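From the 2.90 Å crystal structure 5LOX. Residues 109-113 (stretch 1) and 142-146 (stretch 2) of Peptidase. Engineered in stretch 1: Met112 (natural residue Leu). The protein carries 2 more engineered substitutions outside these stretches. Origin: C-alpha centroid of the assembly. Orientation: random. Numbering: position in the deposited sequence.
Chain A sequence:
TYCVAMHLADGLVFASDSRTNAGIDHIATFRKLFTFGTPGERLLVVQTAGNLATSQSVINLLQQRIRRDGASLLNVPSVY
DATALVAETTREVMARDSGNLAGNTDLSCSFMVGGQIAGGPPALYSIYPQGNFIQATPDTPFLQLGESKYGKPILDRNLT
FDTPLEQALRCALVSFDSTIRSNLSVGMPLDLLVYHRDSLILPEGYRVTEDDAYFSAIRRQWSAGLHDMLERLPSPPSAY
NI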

ATOM      1  N   CYS A 109      92.565 -12.594  39.802  1.00 69.90           N
ATOM      2  CA  CYS A 109      93.368 -13.520  39.030  1.00 70.71           C
ATOM      3  C   CYS A 109      94.156 -14.452  39.917  1.00 67.63           C
ATOM      4  O   CYS A 109      94.366 -14.184  41.097  1.00 72.84           O
ATOM      5  CB  CYS A 109      94.314 -12.762  38.070  1.00 72.83           C
ATOM      6  SG  CYS A 109      95.419 -11.644  38.921  1.00 72.91           S
ATOM      7  N   SER A 110      94.712 -15.469  39.272  1.00 67.03           N
ATOM      8  CA  SER A 110      95.475 -16.508  39.918  1.00 64.05           C
ATOM      9  C   SER A 110      96.816 -16.692  39.260  1.00 59.09           C
ATOM     10  O   SER A 110      97.038 -16.276  38.129  1.00 54.18           O
ATOM     11  CB  SER A 110      94.663 -17.784  39.856  1.00 66.38           C
ATOM     12  OG  SER A 110      93.941 -17.814  38.650  1.00 71.79           O
ATOM     13  N   PHE A 111      97.728 -17.319  39.989  1.00 60.57           N
ATOM     14  CA  PHE A 111      99.116 -17.434  39.557  1.00 59.38           C
ATOM     15  C   PHE A 111      99.692 -18.770  39.927  1.00 58.24           C
ATOM     16  O   PHE A 111      99.259 -19.378  40.885  1.00 61.30           O
ATOM     17  CB  PHE A 111      99.957 -16.398  40.280  1.00 59.51           C
ATOM     18  CG  PHE A 111      99.595 -14.992  39.976  1.00 60.91           C
ATOM     19  CD1 PHE A 111     100.213 -14.326  38.943  1.00 63.79           C
ATOM     20  CD2 PHE A 111      98.667 -14.324  40.735  1.00 63.59           C
ATOM     21  CE1 PHE A 111      99.904 -13.014  38.658  1.00 67.35           C
ATOM     22  CE2 PHE A 111      98.356 -13.009  40.474  1.00 68.47           C
ATOM     23  CZ  PHE A 111      98.975 -12.349  39.432  1.00 69.93           C
HETATM   24  N   MSE A 112     100.720 -19.204  39.203  1.00 60.86           N
HETATM   25  CA  MSE A 112     101.633 -20.259  39.720  1.00 60.79           C
HETATM   26  C   MSE A 112     103.016 -19.686  39.813  1.00 59.63           C
HETATM   27  O   MSE A 112     103.414 -18.876  38.989  1.00 57.51           O
HETATM   28  CB  MSE A 112     101.657 -21.559  38.917  1.00 58.34           C
HETATM   29  CG  MSE A 112     100.223 -22.024  38.894  1.00 60.39           C
HETATM   30 SE   MSE A 112     100.103 -23.910  38.467  1.00 57.98          SE
HETATM   31  CE  MSE A 112      99.888 -23.664  36.540  1.00 55.92           C
ATOM     32  N   VAL A 113     103.708 -20.051  40.882  1.00 59.31           N
ATOM     33  CA  VAL A 113     105.039 -19.595  41.132  1.00 59.65           C
ATOM     34  C   VAL A 113     105.845 -20.833  41.435  1.00 62.09           C
ATOM     35  O   VAL A 113     105.556 -21.539  42.374  1.00 61.57           O
ATOM     36  CB  VAL A 113     105.101 -18.665  42.343  1.00 59.46           C
ATOM     37  CG1 VAL A 113     106.533 -18.222  42.581  1.00 61.13           C
ATOM     38  CG2 VAL A 113     104.202 -17.462  42.124  1.00 60.27           C
ATOM     39  N   PHE A 142     101.199 -32.067  40.083  1.00 56.21           N
ATOM     40  CA  PHE A 142     100.882 -31.033  39.104  1.00 54.55           C
ATOM     41  C   PHE A 142      99.737 -30.148  39.551  1.00 52.73           C
ATOM     42  O   PHE A 142      98.882 -30.573  40.303  1.00 58.92           O
ATOM     43  CB  PHE A 142     100.578 -31.641  37.741  1.00 53.47           C
ATOM     44  CG  PHE A 142      99.250 -32.314  37.658  1.00 54.32           C
ATOM     45  CD1 PHE A 142      99.100 -33.615  38.060  1.00 56.32           C
ATOM     46  CD2 PHE A 142      98.163 -31.648  37.154  1.00 55.31           C
ATOM     47  CE1 PHE A 142      97.888 -34.247  37.951  1.00 57.90           C
ATOM     48  CE2 PHE A 142      96.942 -32.270  37.052  1.00 56.56           C
ATOM     49  CZ  PHE A 142      96.802 -33.575  37.450  1.00 56.67           C
ATOM     50  N   LEU A 143      99.727 -28.918  39.041  1.00 54.56           N
ATOM     51  CA  LEU A 143      98.716 -27.916  39.355  1.00 51.27           C
ATOM     52  C   LEU A 143      98.305 -27.183  38.094  1.00 54.92           C
ATOM     53  O   LEU A 143      99.093 -27.025  37.176  1.00 64.37           O
ATOM     54  CB  LEU A 143      99.263 -26.932  40.352  1.00 49.07           C
ATOM     55  CG  LEU A 143      99.673 -27.557  41.689  1.00 53.21           C
ATOM     56  CD1 LEU A 143     100.367 -26.539  42.579  1.00 55.49           C
ATOM     57  CD2 LEU A 143      98.481 -28.115  42.443  1.00 56.57           C
ATOM     58  N   GLN A 144      97.049 -26.766  38.029  1.00 58.03           N
ATOM     59  CA  GLN A 144      96.502 -26.151  36.825  1.00 55.65           C
ATOM     60  C   GLN A 144      95.833 -24.835  37.120  1.00 56.58           C
ATOM     61  O   GLN A 144      95.371 -24.593  38.221  1.00 61.19           O
ATOM     62  CB  GLN A 144      95.461 -27.067  36.189  1.00 55.01           C
ATOM     63  CG  GLN A 144      95.929 -28.488  35.917  1.00 55.37           C
ATOM     64  CD  GLN A 144      94.777 -29.355  35.461  1.00 56.75           C
ATOM     65  OE1 GLN A 144      93.930 -29.755  36.271  1.00 61.98           O
ATOM     66  NE2 GLN A 144      94.702 -29.612  34.156  1.00 55.56           N
ATOM     67  N   LEU A 145      95.795 -23.971  36.125  1.00 57.49           N
ATOM     68  CA  LEU A 145      95.047 -22.750  36.226  1.00 56.72           C
ATOM     69  C   LEU A 145      94.207 -22.652  35.017  1.00 55.64           C
ATOM     70  O   LEU A 145      94.514 -23.208  33.976  1.00 53.61           O
ATOM     71  CB  LEU A 145      95.964 -21.537  36.220  1.00 62.73           C
ATOM     72  CG  LEU A 145      96.924 -21.352  37.385  1.00 65.88           C
ATOM     73  CD1 LEU A 145      97.724 -20.095  37.113  1.00 70.36           C
ATOM     74  CD2 LEU A 145      96.174 -21.232  38.695  1.00 69.03           C
ATOM     75  N   GLY A 146      93.175 -21.850  35.131  1.00 56.59           N
ATOM     76  CA  GLY A 146      92.343 -21.552  33.992  1.00 57.90           C
ATOM     77  C   GLY A 146      91.389 -22.681  33.714  1.00 59.71           C
ATOM     78  O   GLY A 146      90.881 -23.332  34.633  1.00 61.16           O
TER

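Residues 109-113 and 142-146 are two strands of one chain. They run roughly antiparallel, with 150° between their directions, and their axes approach to 7.8 Å. No hydrogen bond joins them, and the nearest pair of CA atoms, those of Ser110 and Leu145, is 7.3 Å apart. The contacts are made mainly by side chains, which also touch backbone atoms of the facing strand.

Leu145 gives up the most surface. Its CA-to-CB bond points toward stretch 1. Its rotamer is m, t, and both methyl groups lie near stretch 1. Leu145 CD2 lies 3.9 Å from CB of Ser110. Leu145 CD1 lies 3.7 Å from the backbone C of Phe111 and 3.6 Å from CG of Met112. These are van der Waals contacts. The CA-to-CB bond of Phe111 points away, so this residue meets Leu145 through its backbone.

Met112 covers nearly as much. It is an engineered residue, Leu in the natural sequence, and is modelled as selenomethionine. Its side chain reaches Leu143 as well as Leu145. Met112 SE sits 3.7 Å from CB of Leu143, an apolar contact. Met112 CE is 3.5 Å from the backbone O of Leu143, a methyl-carbonyl van der Waals contact, not a hydrogen bond.

The CA-to-CB bond of Leu143 also points toward stretch 1; that of Gln144 points away, following strand alternation.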